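Local coordinates for transcriptional regulator (PDB 5CYV), which probably binds DNA as a MarR-family transcriptional regulator of p-hydroxycinnamate metabolism, and binds p-coumaroyl-CoA, at residues B[43-46]-B[47-50]. Residues are numbered along the deposited sequence; the frame is centred on the assembly and turned at random.
Sequences LVLA and CEQA
Glu48 has CG anti to its carbonyl carbon (chi1 -71°) and an extended chain beyond (chi2 173°), which brings the two carboxylate oxygens beside the methyls of Val44 and Leu45. Glu48 OE2 meets Val44 CG1 at 3.6 Å, the two side chains crossing at a slant. Glu48 OE1 lies 3.7 Å from Leu45 CD2, with both side chains running the same way. OE2 also accepts a hydrogen bond from the backbone N of Leu7 of the second subunit, which packs on Val44 and Leu45. Glu48 OE1 takes a water 2.9 Å away. That water also donates to Leu45 O and accepts from Gln49 NE2, so it links the side chains of Glu48 and Gln49 to the backbone carbonyl of Leu45. Gln49 reaches it through a bend at chi2 (-64°). With an alanine at Glu48, Leu7 N of the second subunit is likely to lose its acceptor and the water one of its partners. On another side of the helix, Cys47 SG packs 4.0 Å from Leu43 CD1, and both side chains touch Arg106 of helix 100-121. Two i to i+4 backbone bonds persist here, Cys47 N to Leu43 O (2.9 Å) and Glu48 N to Val44 O (3.1 Å). Then Gln49 N bonds Ala46 O at 3.3 Å, from above the carbonyl plane. This i to i+3 step is typical of a tightening last turn, here ending helix 37-47 within the MarR-type helix-turn-helix domain.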
ATOM      1  N   LEU B  43     -15.624   9.090  -3.395  1.00 15.26           N
ATOM      2  CA  LEU B  43     -16.124  10.136  -4.308  1.00 15.27           C
ATOM      3  C   LEU B  43     -15.890   9.717  -5.773  1.00 17.35           C
ATOM      4  O   LEU B  43     -16.794   9.835  -6.638  1.00 17.26           O
ATOM      5  CB  LEU B  43     -15.471  11.474  -3.955  1.00 16.40           C
ATOM      6  CG  LEU B  43     -15.932  12.594  -4.898  1.00 17.15           C
ATOM      7  CD1 LEU B  43     -17.454  12.798  -4.813  1.00 18.37           C
ATOM      8  CD2 LEU B  43     -15.231  13.900  -4.503  1.00 19.68           C
ATOM      9  N   VAL B  44     -14.682   9.214  -6.081  1.00 15.62           N
ATOM     10  CA  VAL B  44     -14.370   8.800  -7.434  1.00 18.06           C
ATOM     11  C   VAL B  44     -15.314   7.680  -7.856  1.00 16.92           C
ATOM     12  O   VAL B  44     -15.893   7.688  -8.967  1.00 18.21           O
ATOM     13  CB  VAL B  44     -12.945   8.348  -7.501  1.00 18.23           C
ATOM     14  CG1 VAL B  44     -12.682   7.557  -8.803  1.00 21.76           C
ATOM     15  CG2 VAL B  44     -12.058   9.587  -7.427  1.00 19.18           C
ATOM     16  N   LEU B  45     -15.531   6.726  -6.949  1.00 15.98           N
ATOM     17  CA  LEU B  45     -16.362   5.571  -7.333  1.00 16.97           C
ATOM     18  C   LEU B  45     -17.822   5.976  -7.519  1.00 18.52           C
ATOM     19  O   LEU B  45     -18.501   5.440  -8.410  1.00 21.64           O
ATOM     20  CB  LEU B  45     -16.232   4.435  -6.289  1.00 17.26           C
ATOM     21  CG  LEU B  45     -14.845   3.786  -6.304  1.00 17.94           C
ATOM     22  CD1 LEU B  45     -14.654   2.945  -5.045  1.00 17.94           C
ATOM     23  CD2 LEU B  45     -14.615   2.914  -7.512  1.00 20.57           C
ATOM     24  N   ALA B  46     -18.286   6.948  -6.769  1.00 17.48           N
ATOM     25  CA  ALA B  46     -19.642   7.451  -6.974  1.00 18.14           C
ATOM     26  C   ALA B  46     -19.750   8.164  -8.317  1.00 22.28           C
ATOM     27  O   ALA B  46     -20.747   8.009  -9.016  1.00 21.60           O
ATOM     28  CB  ALA B  46     -20.040   8.381  -5.839  1.00 19.15           C
ATOM     29  N   CYS B  47     -18.718   8.955  -8.637  1.00 18.26           N
ATOM     30  CA  CYS B  47     -18.796   9.752  -9.883  1.00 19.86           C
ATOM     31  C   CYS B  47     -18.787   8.861 -11.132  1.00 22.10           C
ATOM     32  O   CYS B  47     -19.247   9.277 -12.199  1.00 23.47           O
ATOM     33  CB  CYS B  47     -17.660  10.767  -9.935  1.00 19.84           C
ATOM     34  SG  CYS B  47     -17.903  12.148  -8.771  1.00 21.40           S
ATOM     35  N   GLU B  48     -18.189   7.665 -11.019  1.00 20.23           N
ATOM     36  CA  GLU B  48     -18.102   6.785 -12.180  1.00 21.69           C
ATOM     37  C   GLU B  48     -19.468   6.316 -12.680  1.00 25.25           C
ATOM     38  O   GLU B  48     -19.542   5.812 -13.786  1.00 26.48           O
ATOM     39  CB  GLU B  48     -17.245   5.561 -11.881  1.00 22.63           C
ATOM     40  CG  GLU B  48     -15.785   5.949 -11.759  1.00 23.72           C
ATOM     41  CD  GLU B  48     -14.875   4.791 -11.295  1.00 27.20           C
ATOM     42  OE1 GLU B  48     -15.371   3.646 -11.092  1.00 25.65           O
ATOM     43  OE2 GLU B  48     -13.639   5.071 -11.167  1.00 23.64           O
ATOM     44  N   GLN B  49     -20.521   6.438 -11.855  1.00 23.25           N
ATOM     45  CA  GLN B  49     -21.842   5.954 -12.194  1.00 25.50           C
ATOM     46  C   GLN B  49     -22.744   7.150 -12.380  1.00 24.84           C
ATOM     47  O   GLN B  49     -22.671   8.111 -11.606  1.00 25.30           O
ATOM     48  CB  GLN B  49     -22.393   5.067 -11.065  1.00 30.17           C
ATOM     49  CG  GLN B  49     -21.363   4.012 -10.588  1.00 30.58           C
ATOM     50  CD  GLN B  49     -21.035   3.040 -11.717  1.00 34.43           C
ATOM     51  OE1 GLN B  49     -21.889   2.771 -12.580  1.00 35.59           O
ATOM     52  NE2 GLN B  49     -19.830   2.509 -11.726  1.00 34.40           N
ATOM     53  N   ALA B  50     -23.659   7.055 -13.318  1.00 28.15           N
ATOM     54  CA  ALA B  50     -24.588   8.152 -13.530  1.00 32.68           C
ATOM     55  C   ALA B  50     -25.557   8.307 -12.391  1.00 26.01           C
ATOM     56  O   ALA B  50     -25.845   9.423 -11.954  1.00 31.60           O
ATOM     57  CB  ALA B  50     -25.358   7.948 -14.848  1.00 35.15           C
TER
HETATM   58  O   HOH W   1     -17.732   3.026  -9.581  1.00 25.67           O